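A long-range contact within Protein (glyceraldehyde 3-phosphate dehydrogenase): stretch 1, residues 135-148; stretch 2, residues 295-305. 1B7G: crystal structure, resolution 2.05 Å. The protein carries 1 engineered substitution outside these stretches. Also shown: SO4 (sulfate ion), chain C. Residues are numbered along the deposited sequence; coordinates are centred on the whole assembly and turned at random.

Stretch 1 (135-148) RVVSCNTTALLRTI
Stretch 2, residues 295-305: MYAVHQESIVV

At the apolar centre, the methyl of Ala143, on helix 139-148, points toward the second stretch and meets three side chains: Val298 CG2 at 3.3 Å from Ala143 CB, Ile303 CD1 at 3.8 Å and Tyr296 CE1 at 3.8 Å. The axes of helix 139-148 and strand 295-298 approach to 9.4 Å, their N-to-C directions 137° apart; the short Ala143 side chain fits there. Register is set by Ala143 CA and Val298 CA, 6.8 Å apart, and by Cys139 CA and Gln300 CA, 5.6 Å apart. Summed over both sides, 588 Å² is buried.

After the extended strand (Val298 chi1 t), the chain turns through Gln300 and Glu301 (phi/psi near -70/-24), bringing Ile303, extended with chi1 and chi2 both t, against the helix. Its CG2 packs 3.6 Å from Cys139 CB. Val304 (chi1 m) packs against the first helical turn: its CG1 lies 3.6 Å from both Val137 O and Thr142 OG1, the latter hydroxyl being satisfied by donating to Ser138 O (2.9 Å). Branched and apolar, Ile303 and Val304 suit this buried surface.

Tyr296 (chi1 p, chi2 78°) reaches along the helix, its CE2 3.7 Å from Thr147 OG1. Arg146 (m, t, t) is long enough to lay a guanidinium face over Ile303 CG1 while its NH2 gives Ile303 O a weak hydrogen bond (2.9 Å, 125°).

At the helix start, Ser138 OG caps Thr141 N (3.1 Å) and donates to sulfate O4 (2.8 Å); Asn140 N donates to sulfate O3 (2.8 Å).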

# COMPACT_ATOMS: atom_id res chain seq x y z
N ARG A 135 6.91 13.72 -25.33
CA ARG A 135 7.44 12.59 -24.55
C ARG A 135 7.59 13.03 -23.11
O ARG A 135 8.31 14.00 -22.85
CB ARG A 135 8.81 12.08 -25.05
CG ARG A 135 9.24 10.84 -24.22
CD ARG A 135 10.68 10.43 -24.64
NE ARG A 135 11.61 11.50 -24.30
CZ ARG A 135 12.92 11.33 -24.13
NH1 ARG A 135 13.44 10.12 -24.22
NH2 ARG A 135 13.68 12.36 -23.78
N VAL A 136 6.78 12.50 -22.20
CA VAL A 136 6.97 12.84 -20.79
C VAL A 136 8.24 12.06 -20.36
O VAL A 136 8.26 10.86 -20.50
CB VAL A 136 5.79 12.43 -19.92
CG1 VAL A 136 6.17 12.52 -18.43
CG2 VAL A 136 4.54 13.31 -20.18
N VAL A 137 9.25 12.73 -19.81
CA VAL A 137 10.49 12.05 -19.44
C VAL A 137 10.24 10.97 -18.38
O VAL A 137 9.18 10.90 -17.76
CB VAL A 137 11.56 13.01 -18.92
CG1 VAL A 137 12.38 13.58 -20.10
CG2 VAL A 137 10.98 14.13 -18.10
N SER A 138 11.26 10.12 -18.17
CA SER A 138 11.10 9.00 -17.22
C SER A 138 10.88 9.49 -15.82
O SER A 138 11.09 10.66 -15.47
CB SER A 138 12.38 8.10 -17.28
OG SER A 138 13.42 8.82 -16.56
N CYS A 139 10.56 8.57 -14.90
CA CYS A 139 10.34 8.90 -13.51
C CYS A 139 11.56 9.59 -12.86
O CYS A 139 11.41 10.56 -12.14
CB CYS A 139 10.08 7.56 -12.74
SG CYS A 139 8.69 6.62 -13.47
N ASN A 140 12.77 9.03 -13.06
CA ASN A 140 13.92 9.67 -12.39
C ASN A 140 14.35 10.92 -13.14
O ASN A 140 14.83 11.86 -12.52
CB ASN A 140 15.07 8.65 -12.24
CG ASN A 140 14.75 7.69 -11.09
OD1 ASN A 140 14.35 8.13 -10.01
ND2 ASN A 140 14.92 6.41 -11.30
N THR A 141 14.08 10.98 -14.47
CA THR A 141 14.44 12.21 -15.19
C THR A 141 13.54 13.34 -14.69
O THR A 141 13.94 14.49 -14.50
CB THR A 141 14.28 12.04 -16.70
OG1 THR A 141 14.99 10.88 -17.14
CG2 THR A 141 14.85 13.26 -17.44
N THR A 142 12.25 12.99 -14.51
CA THR A 142 11.29 13.98 -13.99
C THR A 142 11.72 14.54 -12.66
O THR A 142 11.61 15.75 -12.40
CB THR A 142 9.89 13.38 -13.87
OG1 THR A 142 9.39 12.98 -15.16
CG2 THR A 142 8.90 14.39 -13.28
N ALA A 143 12.17 13.66 -11.72
CA ALA A 143 12.52 14.15 -10.39
C ALA A 143 13.75 15.08 -10.48
O ALA A 143 13.76 16.10 -9.82
CB ALA A 143 12.80 12.95 -9.46
N LEU A 144 14.67 14.76 -11.38
CA LEU A 144 15.85 15.64 -11.54
C LEU A 144 15.43 17.02 -12.12
O LEU A 144 15.88 18.05 -11.66
CB LEU A 144 16.83 14.95 -12.47
CG LEU A 144 17.79 13.86 -11.93
CD1 LEU A 144 18.26 13.02 -13.10
CD2 LEU A 144 18.98 14.50 -11.22
N LEU A 145 14.55 17.04 -13.13
CA LEU A 145 14.07 18.28 -13.72
C LEU A 145 13.28 19.15 -12.76
O LEU A 145 13.56 20.35 -12.70
CB LEU A 145 13.23 18.01 -14.98
CG LEU A 145 14.11 17.50 -16.14
CD1 LEU A 145 13.25 16.94 -17.26
CD2 LEU A 145 15.02 18.65 -16.58
N ARG A 146 12.39 18.58 -11.94
CA ARG A 146 11.66 19.39 -10.99
C ARG A 146 12.64 20.05 -10.01
O ARG A 146 12.40 21.17 -9.60
CB ARG A 146 10.62 18.63 -10.17
CG ARG A 146 9.54 17.96 -11.06
CD ARG A 146 8.48 17.47 -10.03
NE ARG A 146 7.40 16.78 -10.75
CZ ARG A 146 6.67 15.80 -10.20
NH1 ARG A 146 6.87 15.45 -8.92
NH2 ARG A 146 5.74 15.23 -10.95
N THR A 147 13.62 19.26 -9.55
CA THR A 147 14.58 19.82 -8.59
C THR A 147 15.45 20.89 -9.26
O THR A 147 15.54 21.96 -8.68
CB THR A 147 15.47 18.67 -8.02
OG1 THR A 147 14.60 17.65 -7.51
CG2 THR A 147 16.42 19.19 -6.98
N ILE A 148 15.97 20.66 -10.43
CA ILE A 148 16.82 21.62 -11.15
C ILE A 148 16.06 22.88 -11.57
O ILE A 148 16.51 24.01 -11.32
CB ILE A 148 17.45 20.98 -12.40
CG1 ILE A 148 18.37 19.79 -12.14
CG2 ILE A 148 18.23 22.07 -13.16
CD1 ILE A 148 18.67 18.99 -13.41
N MET A 295 19.72 14.82 -0.98
CA MET A 295 19.26 13.52 -1.48
C MET A 295 17.73 13.48 -1.41
O MET A 295 17.12 14.19 -0.58
CB MET A 295 19.86 12.38 -0.59
CG MET A 295 19.36 12.57 0.84
SD MET A 295 19.73 11.19 1.88
CE MET A 295 21.45 11.27 2.16
N TYR A 296 17.13 12.67 -2.27
CA TYR A 296 15.67 12.60 -2.27
C TYR A 296 15.20 11.23 -2.71
O TYR A 296 15.93 10.47 -3.39
CB TYR A 296 15.10 13.77 -3.12
CG TYR A 296 15.58 13.89 -4.54
CD1 TYR A 296 15.08 13.06 -5.55
CD2 TYR A 296 16.49 14.85 -4.92
CE1 TYR A 296 15.52 13.19 -6.85
CE2 TYR A 296 16.92 15.00 -6.23
CZ TYR A 296 16.45 14.15 -7.19
OH TYR A 296 16.91 14.25 -8.47
N ALA A 297 13.95 10.92 -2.32
CA ALA A 297 13.30 9.71 -2.79
C ALA A 297 12.36 9.98 -3.94
O ALA A 297 11.80 11.10 -4.06
CB ALA A 297 12.53 9.00 -1.65
N VAL A 298 12.13 9.01 -4.81
CA VAL A 298 11.21 9.15 -5.93
C VAL A 298 10.25 7.95 -5.96
O VAL A 298 10.70 6.81 -6.00
CB VAL A 298 11.94 9.20 -7.27
CG1 VAL A 298 10.99 9.32 -8.45
CG2 VAL A 298 12.96 10.37 -7.33
N HIS A 299 8.95 8.19 -5.87
CA HIS A 299 7.97 7.09 -5.98
C HIS A 299 7.67 6.88 -7.44
O HIS A 299 6.85 7.61 -8.05
CB HIS A 299 6.70 7.33 -5.16
CG HIS A 299 5.75 6.16 -5.28
ND1 HIS A 299 4.39 6.31 -5.44
CD2 HIS A 299 5.96 4.83 -5.31
CE1 HIS A 299 3.81 5.14 -5.56
NE2 HIS A 299 4.75 4.21 -5.46
N GLN A 300 8.29 5.86 -8.02
CA GLN A 300 8.26 5.65 -9.45
C GLN A 300 6.88 5.26 -9.98
O GLN A 300 6.65 5.45 -11.17
CB GLN A 300 9.26 4.63 -10.00
CG GLN A 300 9.00 3.19 -9.56
CD GLN A 300 9.15 2.98 -8.08
OE1 GLN A 300 9.88 3.69 -7.35
NE2 GLN A 300 8.45 1.99 -7.53
N GLU A 301 6.03 4.69 -9.12
CA GLU A 301 4.72 4.32 -9.69
C GLU A 301 3.85 5.54 -10.02
O GLU A 301 2.94 5.40 -10.85
CB GLU A 301 3.99 3.44 -8.68
CG GLU A 301 4.72 2.08 -8.47
CD GLU A 301 3.96 1.32 -7.35
OE1 GLU A 301 3.98 1.80 -6.20
OE2 GLU A 301 3.32 0.32 -7.66
N SER A 302 4.10 6.66 -9.39
CA SER A 302 3.22 7.82 -9.56
C SER A 302 3.81 9.14 -9.95
O SER A 302 2.99 10.04 -10.27
CB SER A 302 2.49 8.01 -8.21
OG SER A 302 3.32 8.44 -7.18
N ILE A 303 5.10 9.40 -9.85
CA ILE A 303 5.63 10.72 -10.14
C ILE A 303 5.23 11.29 -11.49
O ILE A 303 4.88 12.49 -11.52
CB ILE A 303 7.17 10.79 -9.97
CG1 ILE A 303 7.63 12.22 -10.29
CG2 ILE A 303 7.84 9.72 -10.85
CD1 ILE A 303 9.05 12.54 -9.77
N VAL A 304 5.09 10.49 -12.54
CA VAL A 304 4.75 11.05 -13.84
C VAL A 304 3.25 11.23 -14.07
O VAL A 304 2.88 11.78 -15.13
CB VAL A 304 5.38 10.34 -15.04
CG1 VAL A 304 6.90 10.40 -14.97
CG2 VAL A 304 4.92 8.91 -15.25
N VAL A 305 2.40 10.77 -13.19
CA VAL A 305 0.95 10.93 -13.38
C VAL A 305 0.51 12.36 -13.59
O VAL A 305 -0.03 12.63 -14.68
CB VAL A 305 0.21 10.20 -12.25
CG1 VAL A 305 -1.30 10.39 -12.29
CG2 VAL A 305 0.55 8.70 -12.42
S SO4 C . 14.31 5.72 -14.94
O1 SO4 C . 13.84 4.40 -15.35
O2 SO4 C . 15.51 5.54 -13.95
O3 SO4 C . 13.37 6.58 -14.23
O4 SO4 C . 14.78 6.37 -16.17